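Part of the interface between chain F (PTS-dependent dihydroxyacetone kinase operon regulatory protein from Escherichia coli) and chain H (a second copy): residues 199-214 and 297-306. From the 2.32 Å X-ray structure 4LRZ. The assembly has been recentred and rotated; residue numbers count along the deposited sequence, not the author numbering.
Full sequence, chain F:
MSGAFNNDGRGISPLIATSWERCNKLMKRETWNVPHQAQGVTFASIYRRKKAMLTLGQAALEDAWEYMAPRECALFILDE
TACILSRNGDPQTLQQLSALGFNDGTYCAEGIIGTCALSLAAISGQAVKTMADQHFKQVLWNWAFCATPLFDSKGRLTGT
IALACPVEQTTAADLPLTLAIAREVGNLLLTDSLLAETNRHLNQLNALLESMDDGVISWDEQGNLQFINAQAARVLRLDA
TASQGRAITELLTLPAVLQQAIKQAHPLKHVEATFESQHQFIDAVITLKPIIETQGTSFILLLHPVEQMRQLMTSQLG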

# COMPACT_ATOMS: atom_id res chain seq x y z
N ASN F 199 2.31 11.02 -8.27
CA ASN F 199 2.65 11.42 -9.61
C ASN F 199 1.83 12.67 -10.02
O ASN F 199 2.38 13.68 -10.52
CB ASN F 199 2.46 10.23 -10.58
CG ASN F 199 3.01 10.52 -11.97
OD1 ASN F 199 4.17 10.93 -12.14
ND2 ASN F 199 2.19 10.33 -12.96
N ARG F 200 0.52 12.66 -9.77
CA ARG F 200 -0.28 13.86 -10.04
C ARG F 200 0.19 15.09 -9.28
O ARG F 200 0.21 16.20 -9.84
CB ARG F 200 -1.76 13.60 -9.85
CG ARG F 200 -2.25 12.40 -10.70
CD ARG F 200 -3.78 12.39 -10.82
NE ARG F 200 -4.22 13.65 -11.39
CZ ARG F 200 -5.49 14.02 -11.55
NH1 ARG F 200 -6.47 13.21 -11.19
NH2 ARG F 200 -5.76 15.20 -12.09
N HIS F 201 0.66 14.93 -8.04
CA HIS F 201 1.19 16.14 -7.33
C HIS F 201 2.52 16.59 -7.88
O HIS F 201 2.86 17.78 -7.86
CB HIS F 201 1.31 15.94 -5.78
CG HIS F 201 -0.00 15.65 -5.12
ND1 HIS F 201 -1.00 16.60 -5.02
CD2 HIS F 201 -0.48 14.54 -4.52
CE1 HIS F 201 -2.04 16.08 -4.40
NE2 HIS F 201 -1.75 14.83 -4.08
N LEU F 202 3.31 15.64 -8.36
CA LEU F 202 4.58 15.98 -8.99
C LEU F 202 4.34 16.75 -10.30
O LEU F 202 5.03 17.73 -10.58
CB LEU F 202 5.42 14.72 -9.21
CG LEU F 202 6.02 14.08 -7.94
CD1 LEU F 202 6.71 12.74 -8.25
CD2 LEU F 202 7.02 15.03 -7.14
N ASN F 203 3.32 16.34 -11.06
CA ASN F 203 2.90 17.11 -12.25
C ASN F 203 2.56 18.58 -11.93
O ASN F 203 3.00 19.51 -12.62
CB ASN F 203 1.71 16.42 -12.93
CG ASN F 203 2.12 15.21 -13.72
OD1 ASN F 203 3.27 15.07 -14.06
ND2 ASN F 203 1.16 14.35 -14.06
N GLN F 204 1.78 18.80 -10.86
CA GLN F 204 1.49 20.15 -10.37
C GLN F 204 2.76 20.87 -10.05
O GLN F 204 3.00 22.03 -10.45
CB GLN F 204 0.60 20.08 -9.13
CG GLN F 204 -0.86 19.67 -9.41
CD GLN F 204 -1.60 19.23 -8.11
OE1 GLN F 204 -0.98 18.80 -7.13
NE2 GLN F 204 -2.93 19.37 -8.10
N LEU F 205 3.65 20.17 -9.36
CA LEU F 205 4.86 20.84 -8.94
C LEU F 205 5.76 21.21 -10.13
O LEU F 205 6.30 22.35 -10.21
CB LEU F 205 5.58 19.99 -7.91
CG LEU F 205 6.87 20.59 -7.37
CD1 LEU F 205 6.61 22.03 -6.81
CD2 LEU F 205 7.37 19.65 -6.30
N ASN F 206 5.89 20.27 -11.07
CA ASN F 206 6.74 20.49 -12.25
C ASN F 206 6.23 21.56 -13.18
O ASN F 206 7.00 22.42 -13.57
CB ASN F 206 7.04 19.18 -12.98
CG ASN F 206 8.04 18.34 -12.21
OD1 ASN F 206 8.85 18.87 -11.46
ND2 ASN F 206 7.98 17.03 -12.37
N ALA F 207 4.93 21.53 -13.46
CA ALA F 207 4.29 22.56 -14.25
C ALA F 207 4.44 23.93 -13.59
O ALA F 207 4.74 24.91 -14.27
CB ALA F 207 2.82 22.20 -14.49
N LEU F 208 4.27 24.03 -12.28
CA LEU F 208 4.50 25.31 -11.61
C LEU F 208 5.91 25.78 -11.89
O LEU F 208 6.09 26.90 -12.34
CB LEU F 208 4.26 25.22 -10.09
CG LEU F 208 4.03 26.47 -9.22
CD1 LEU F 208 3.11 27.49 -9.89
CD2 LEU F 208 3.43 26.03 -7.85
N LEU F 209 6.90 24.94 -11.60
CA LEU F 209 8.31 25.25 -11.81
C LEU F 209 8.69 25.67 -13.26
O LEU F 209 9.46 26.60 -13.44
CB LEU F 209 9.20 24.09 -11.36
CG LEU F 209 9.13 23.76 -9.86
CD1 LEU F 209 9.64 22.36 -9.65
CD2 LEU F 209 9.96 24.77 -9.06
N GLU F 210 8.16 24.98 -14.26
CA GLU F 210 8.46 25.32 -15.64
C GLU F 210 7.84 26.64 -16.10
O GLU F 210 8.42 27.30 -16.96
CB GLU F 210 8.00 24.23 -16.59
CG GLU F 210 8.60 22.87 -16.26
CD GLU F 210 7.89 21.71 -17.00
OE1 GLU F 210 6.96 21.96 -17.82
OE2 GLU F 210 8.27 20.54 -16.76
N SER F 211 6.68 27.00 -15.55
CA SER F 211 5.94 28.14 -16.09
C SER F 211 6.04 29.42 -15.27
O SER F 211 5.60 30.48 -15.73
CB SER F 211 4.48 27.78 -16.39
OG SER F 211 3.84 27.28 -15.24
N MET F 212 6.63 29.36 -14.09
CA MET F 212 6.68 30.56 -13.24
C MET F 212 7.82 31.49 -13.61
O MET F 212 8.68 31.12 -14.39
CB MET F 212 6.76 30.20 -11.75
CG MET F 212 8.13 29.83 -11.26
SD MET F 212 7.97 28.90 -9.71
CE MET F 212 9.35 27.84 -9.81
N ASP F 213 7.83 32.69 -13.03
CA ASP F 213 8.87 33.69 -13.33
C ASP F 213 10.11 33.58 -12.50
O ASP F 213 11.20 33.76 -13.00
CB ASP F 213 8.32 35.11 -13.22
CG ASP F 213 7.58 35.56 -14.47
OD1 ASP F 213 7.74 34.93 -15.55
OD2 ASP F 213 6.82 36.55 -14.37
N ASP F 214 9.96 33.27 -11.22
CA ASP F 214 11.11 33.23 -10.35
C ASP F 214 11.99 32.05 -10.71
O ASP F 214 11.49 31.02 -11.15
CB ASP F 214 10.67 33.13 -8.89
CG ASP F 214 9.94 34.38 -8.41
OD1 ASP F 214 10.44 35.51 -8.70
OD2 ASP F 214 8.87 34.23 -7.76
N THR H 297 -7.52 16.87 -18.51
CA THR H 297 -6.63 18.00 -18.49
C THR H 297 -6.89 18.91 -17.30
O THR H 297 -8.04 19.20 -16.99
CB THR H 297 -6.67 18.73 -19.85
OG1 THR H 297 -6.20 17.83 -20.86
CG2 THR H 297 -5.79 19.99 -19.84
N SER H 298 -5.82 19.29 -16.60
CA SER H 298 -5.85 20.30 -15.54
C SER H 298 -5.10 21.54 -15.95
O SER H 298 -4.37 21.53 -16.94
CB SER H 298 -5.21 19.74 -14.26
OG SER H 298 -5.88 18.58 -13.85
N PHE H 299 -5.23 22.62 -15.17
CA PHE H 299 -4.64 23.89 -15.54
C PHE H 299 -3.98 24.62 -14.38
O PHE H 299 -4.49 24.64 -13.29
CB PHE H 299 -5.73 24.79 -16.15
CG PHE H 299 -6.28 24.26 -17.46
CD1 PHE H 299 -5.67 24.59 -18.67
CD2 PHE H 299 -7.41 23.42 -17.47
CE1 PHE H 299 -6.17 24.09 -19.90
CE2 PHE H 299 -7.91 22.91 -18.67
CZ PHE H 299 -7.29 23.25 -19.90
N ILE H 300 -2.83 25.23 -14.63
CA ILE H 300 -2.32 26.24 -13.74
C ILE H 300 -2.43 27.56 -14.50
O ILE H 300 -2.07 27.65 -15.69
CB ILE H 300 -0.87 25.97 -13.33
CG1 ILE H 300 -0.81 24.76 -12.40
CG2 ILE H 300 -0.27 27.18 -12.60
CD1 ILE H 300 0.59 24.37 -12.04
N LEU H 301 -2.93 28.57 -13.82
CA LEU H 301 -3.03 29.90 -14.33
C LEU H 301 -2.21 30.75 -13.39
O LEU H 301 -2.43 30.72 -12.15
CB LEU H 301 -4.49 30.36 -14.35
CG LEU H 301 -4.76 31.84 -14.54
CD1 LEU H 301 -4.58 32.25 -16.00
CD2 LEU H 301 -6.15 32.14 -14.10
N LEU H 302 -1.23 31.45 -13.96
CA LEU H 302 -0.41 32.36 -13.19
C LEU H 302 -0.68 33.80 -13.56
O LEU H 302 -0.95 34.12 -14.74
CB LEU H 302 1.06 32.06 -13.35
CG LEU H 302 1.56 30.68 -12.97
CD1 LEU H 302 1.72 29.87 -14.25
CD2 LEU H 302 2.89 30.78 -12.29
N LEU H 303 -0.61 34.66 -12.56
CA LEU H 303 -0.86 36.05 -12.76
C LEU H 303 0.44 36.73 -12.45
O LEU H 303 0.85 36.85 -11.29
CB LEU H 303 -1.97 36.54 -11.84
CG LEU H 303 -3.27 35.74 -11.81
CD1 LEU H 303 -3.99 36.04 -10.51
CD2 LEU H 303 -4.21 36.04 -12.95
N HIS H 304 1.11 37.12 -13.52
CA HIS H 304 2.41 37.80 -13.44
C HIS H 304 2.25 39.23 -12.92
O HIS H 304 1.31 39.95 -13.29
CB HIS H 304 3.10 37.76 -14.80
CG HIS H 304 3.28 36.36 -15.34
ND1 HIS H 304 4.22 35.49 -14.86
CD2 HIS H 304 2.62 35.70 -16.32
CE1 HIS H 304 4.14 34.34 -15.51
NE2 HIS H 304 3.18 34.44 -16.41
N PRO H 305 3.15 39.65 -12.02
CA PRO H 305 2.93 40.91 -11.33
C PRO H 305 3.44 42.06 -12.20
O PRO H 305 4.65 42.27 -12.29
CB PRO H 305 3.77 40.76 -10.05
CG PRO H 305 4.32 39.32 -10.06
CD PRO H 305 4.36 38.96 -11.51
N VAL H 306 2.50 42.75 -12.84
CA VAL H 306 2.76 43.91 -13.72
C VAL H 306 4.08 44.68 -13.45
O VAL H 306 4.18 45.49 -12.50
CB VAL H 306 1.52 44.88 -13.72
CG1 VAL H 306 1.71 46.08 -14.67
CG2 VAL H 306 0.22 44.08 -14.02

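The contact sets a strand of chain H, running from Thr H297 toward His H304, against the last turns of a chain F helix that ends at Ser F211. Their N-to-C directions differ by 36°, and the axes come within 9.5 Å of each other, so the two elements travel roughly the same way and every second strand residue, from Ser H298 on, meets a later part of chain F. The alternation of a β-strand decides which of them take part: the CA-to-CB bonds of Ser H298, Ile H300 and Leu H302 point toward the helix, whereas those of Thr H297 and Leu H301 point away, and Phe H299 and Leu H303 are out of reach.

Ser H298 meets the end of the Arg F200 side chain. The CA-to-CB bond of the arginine points sideways, but its far end comes nearer to the strand and brings Arg F200 NH2 to 3.8 Å from Ser H298 OG. The hydroxyl lies at the edge of the guanidinium, near its plane, yet the separation is too long for a hydrogen bond; both NE and NH2 of Arg F200 are engaged elsewhere in the structure.

Ile H300 loses more surface to the contact than any other residue of either stretch. With chi1 m and chi2 t, its side chain extends CD1 onto the helix, where it packs against backbone and side chain alike. Ile H300 CD1 lies 3.7 Å from Gln F204 O and 3.7 Å from Leu F208 N, two atoms that are themselves joined by a helical hydrogen bond of 3.0 Å. Ile H300 CD1 is also 4.0 Å from Ala F207 CB and 4.2 Å from Leu F208 CB. Ala F207 CB points toward the strand, and the isoleucine tip lies close to the helix backbone beside it.

Two residues on, Leu H302 reaches the end of the helix. Its two methyls have different neighbours: Leu H302 CD2 lies 4.1 Å from Leu F208 CD1 and 4.0 Å from Met F212 CB, making apolar contacts with both, while Leu H302 CD1 is 3.5 Å from Ser F211 OG. That hydroxyl is not left without a polar partner beside the methyl, because Ser F211 OG donates a hydrogen bond to Ala F207 O, one turn back, at 2.7 Å. Met F212, the first residue to leave helical phi/psi, contributes its near atoms here, while the end of its side chain leads away from the strand.

At His H304 the contact turns polar. The ring end comes nearer to chain F than the sideways CA-to-CB bond would suggest, and His H304 ND1 donates to Asp F213 OD2 at 2.9 Å. This is the sole hydrogen bond across the two stretches, and it is weak: the distance is short, but the N-H...acceptor angle is only 125°, with the carboxylate oxygen oblique to the ring. Ser F211 O sits at the ring edge, 4.1 Å from His H304 CE1. Beyond it, the poorly ordered Pro H305 makes only a peripheral approach, Pro H305 CD lying 4.5 Å from Asp F213 OD2.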